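Local structure of ATP:cob(I)alamin adenosyltransferase (Salmonella enterica subsp. enterica serovar Livingstone, 5CX7) at residues K66-V71 against G99-F104. The protein is the heme-binding C-terminal domain of a microcompartment adenosyltransferase that converts cob(I)alamin to adenosylcobalamin, the domain's own role being unknown. Numbering follows the deposited sequence.
Sequences KAWTAV and GKVVTF
Val101 CG1 meets the six-membered ring of Trp68 at its edge, lying in the ring plane 3.8 Å from Trp68 CZ3, while the carbonyl oxygen Lys100 O reaches Trp68 CE3 obliquely at 3.4 Å. The first torsion of Trp68 sets CG anti to the backbone N (chi1 -174°), and from there the six-membered ring makes these two contacts with the loop. The second flat group, Phe104, carries Val102 CG1 over the centre of one face, 3.7 Å above the plane, and its atom CE1 takes an oblique contact from Lys66 CE at 3.6 Å. The extended chain of Lys66 crosses the phenyl side chain at about a right angle after running past Val102, where Lys66 CG lies 3.8 Å from Val102 CG1. Beside the ring, Lys66 NZ is gripped by Gly105 O, Ile122 O and a salt bridge to Asp130, and it also bonds to a glycerol probably from the crystallisation liquor. The HbpS-like haem-degrading family to which this domain belongs is placed in the GAF clan, and here the loop joining helix 93-96 to strand 107-112 packs against helix 59-72, whose Ala67 and Val71 touch strands of the antiparallel sheet. Between the two rings, Val102 N donates to Thr69 OG1 at 3.0 Å with an N-H...O angle of 156°. OG1 of Thr69 sits beside its own backbone N and also bonds to Lys65 O, one turn back, which ties this hydroxyl to both helix and loop. Thr69 CG2 packs 3.6 Å from Val102 O, a buried carbonyl oxygen with no hydrogen-bond partner in the model. Two other subunits also reach the contact: His96 of a second subunit meets the Phe104 ring with planes at about 65°, and Glu61 of a third forms a salt bridge with Lys100 NZ.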
ATOM      1  N   LYS E  66      13.195  -5.812  12.487  1.00 11.62           N
ATOM      2  CA  LYS E  66      14.462  -5.587  13.207  1.00 10.80           C
ATOM      3  C   LYS E  66      15.655  -6.172  12.525  1.00  9.50           C
ATOM      4  O   LYS E  66      16.757  -5.590  12.493  1.00 10.77           O
ATOM      5  CB  LYS E  66      14.356  -6.078  14.647  1.00 10.86           C
ATOM      6  CG  LYS E  66      13.469  -5.281  15.539  1.00 11.48           C
ATOM      7  CD  LYS E  66      13.509  -5.827  16.994  1.00 11.17           C
ATOM      8  CE  LYS E  66      12.334  -5.296  17.806  1.00 11.94           C
ATOM      9  NZ  LYS E  66      12.309  -5.840  19.188  1.00 12.20           N
ATOM     10  N   ALA E  67      15.504  -7.406  12.040  1.00 10.78           N
ATOM     11  CA  ALA E  67      16.576  -8.106  11.400  1.00 11.51           C
ATOM     12  C   ALA E  67      16.977  -7.415  10.133  1.00 11.74           C
ATOM     13  O   ALA E  67      18.194  -7.190   9.858  1.00 10.54           O
ATOM     14  CB  ALA E  67      16.174  -9.526  11.115  1.00 12.74           C
ATOM     15  N   TRP E  68      15.943  -7.000   9.361  1.00 11.14           N
ATOM     16  CA  TRP E  68      16.208  -6.265   8.132  1.00 13.40           C
ATOM     17  C   TRP E  68      16.883  -4.901   8.378  1.00 13.35           C
ATOM     18  O   TRP E  68      17.842  -4.553   7.665  1.00 15.38           O
ATOM     19  CB  TRP E  68      14.890  -6.020   7.366  1.00 13.59           C
ATOM     20  CG  TRP E  68      15.138  -5.409   6.040  1.00 13.38           C
ATOM     21  CD1 TRP E  68      15.375  -6.046   4.891  1.00 15.54           C
ATOM     22  CD2 TRP E  68      15.070  -4.029   5.718  1.00 14.60           C
ATOM     23  NE1 TRP E  68      15.510  -5.156   3.834  1.00 14.93           N
ATOM     24  CE2 TRP E  68      15.318  -3.909   4.303  1.00 15.17           C
ATOM     25  CE3 TRP E  68      14.821  -2.876   6.449  1.00 15.34           C
ATOM     26  CZ2 TRP E  68      15.295  -2.702   3.639  1.00 14.62           C
ATOM     27  CZ3 TRP E  68      14.912  -1.639   5.781  1.00 15.56           C
ATOM     28  CH2 TRP E  68      15.087  -1.581   4.400  1.00 15.53           C
ATOM     29  N   THR E  69      16.416  -4.181   9.392  1.00 12.61           N
ATOM     30  CA  THR E  69      17.005  -2.897   9.758  1.00 13.14           C
ATOM     31  C   THR E  69      18.515  -3.022  10.029  1.00 13.52           C
ATOM     32  O   THR E  69      19.294  -2.162   9.655  1.00 12.80           O
ATOM     33  CB  THR E  69      16.299  -2.346  11.009  1.00 14.17           C
ATOM     34  OG1 THR E  69      14.897  -2.137  10.765  1.00 17.51           O
ATOM     35  CG2 THR E  69      16.886  -1.052  11.441  1.00 13.94           C
ATOM     36  N   ALA E  70      18.856  -4.050  10.829  1.00 13.40           N
ATOM     37  CA  ALA E  70      20.218  -4.287  11.201  1.00 13.69           C
ATOM     38  C   ALA E  70      21.094  -4.340   9.962  1.00 12.36           C
ATOM     39  O   ALA E  70      22.210  -3.784   9.957  1.00 14.37           O
ATOM     40  CB  ALA E  70      20.353  -5.558  12.054  1.00 16.41           C
ATOM     41  N   VAL E  71      20.680  -5.077   8.950  1.00 12.21           N
ATOM     42  CA  VAL E  71      21.458  -5.184   7.730  1.00 14.63           C
ATOM     43  C   VAL E  71      21.380  -3.896   6.881  1.00 14.22           C
ATOM     44  O   VAL E  71      22.433  -3.398   6.369  1.00 11.14           O
ATOM     45  CB  VAL E  71      21.020  -6.435   6.933  1.00 15.69           C
ATOM     46  CG1 VAL E  71      21.398  -6.468   5.431  1.00 18.48           C
ATOM     47  CG2 VAL E  71      21.483  -7.736   7.587  1.00 16.42           C
ATOM     48  N   GLY E  99       7.769   2.365   7.588  1.00 14.42           N
ATOM     49  CA  GLY E  99       7.700   1.329   8.596  1.00 17.35           C
ATOM     50  C   GLY E  99       8.657   0.171   8.439  1.00 19.10           C
ATOM     51  O   GLY E  99       8.594  -0.755   9.233  1.00 18.17           O
ATOM     52  N   LYS E 100       9.575   0.213   7.464  1.00 15.25           N
ATOM     53  CA  LYS E 100      10.477  -0.926   7.263  1.00 16.99           C
ATOM     54  C   LYS E 100      11.582  -1.020   8.311  1.00 15.75           C
ATOM     55  O   LYS E 100      12.155  -2.102   8.494  1.00 17.83           O
ATOM     56  CB  LYS E 100      11.111  -0.887   5.899  1.00 18.03           C
ATOM     57  CG  LYS E 100      10.074  -1.244   4.833  1.00 22.56           C
ATOM     58  CD  LYS E 100      10.735  -1.581   3.535  1.00 24.94           C
ATOM     59  CE  LYS E 100      11.415  -0.382   2.951  1.00 28.30           C
ATOM     60  NZ  LYS E 100      10.380   0.585   2.521  1.00 33.92           N
ATOM     61  N   VAL E 101      11.899   0.080   8.961  1.00 16.42           N
ATOM     62  CA  VAL E 101      12.944   0.126   9.963  1.00 17.83           C
ATOM     63  C   VAL E 101      12.309   0.220  11.363  1.00 21.09           C
ATOM     64  O   VAL E 101      11.320   0.928  11.552  1.00 18.45           O
ATOM     65  CB  VAL E 101      13.987   1.228   9.803  1.00 18.63           C
ATOM     66  CG1 VAL E 101      14.779   0.983   8.510  1.00 18.81           C
ATOM     67  CG2 VAL E 101      13.390   2.604   9.894  1.00 21.52           C
ATOM     68  N   VAL E 102      12.897  -0.526  12.320  1.00 18.15           N
ATOM     69  CA  VAL E 102      12.508  -0.470  13.709  1.00 15.61           C
ATOM     70  C   VAL E 102      13.679   0.067  14.468  1.00 14.30           C
ATOM     71  O   VAL E 102      14.820  -0.414  14.274  1.00 15.33           O
ATOM     72  CB  VAL E 102      12.066  -1.879  14.213  1.00 15.95           C
ATOM     73  CG1 VAL E 102      11.873  -1.854  15.724  1.00 15.38           C
ATOM     74  CG2 VAL E 102      10.770  -2.330  13.535  1.00 16.57           C
ATOM     75  N   THR E 103      13.426   1.003  15.354  1.00 14.28           N
ATOM     76  CA  THR E 103      14.471   1.805  15.981  1.00 15.96           C
ATOM     77  C   THR E 103      14.611   1.612  17.474  1.00 14.23           C
ATOM     78  O   THR E 103      15.260   2.409  18.181  1.00 13.54           O
ATOM     79  CB  THR E 103      14.221   3.285  15.672  1.00 17.63           C
ATOM     80  OG1 THR E 103      12.889   3.639  16.079  1.00 16.02           O
ATOM     81  CG2 THR E 103      14.318   3.493  14.153  1.00 18.13           C
ATOM     82  N   PHE E 104      13.990   0.551  17.984  1.00 13.08           N
ATOM     83  CA  PHE E 104      14.284   0.079  19.356  1.00 13.83           C
ATOM     84  C   PHE E 104      14.907  -1.284  19.315  1.00 13.98           C
ATOM     85  O   PHE E 104      14.900  -1.987  18.321  1.00 12.79           O
ATOM     86  CB  PHE E 104      13.010   0.136  20.263  1.00 14.59           C
ATOM     87  CG  PHE E 104      11.784  -0.522  19.665  1.00 14.23           C
ATOM     88  CD1 PHE E 104      11.598  -1.908  19.736  1.00 13.98           C
ATOM     89  CD2 PHE E 104      10.754   0.249  19.129  1.00 15.27           C
ATOM     90  CE1 PHE E 104      10.476  -2.521  19.175  1.00 13.46           C
ATOM     91  CE2 PHE E 104       9.606  -0.358  18.647  1.00 13.22           C
ATOM     92  CZ  PHE E 104       9.482  -1.733  18.603  1.00 13.24           C
TER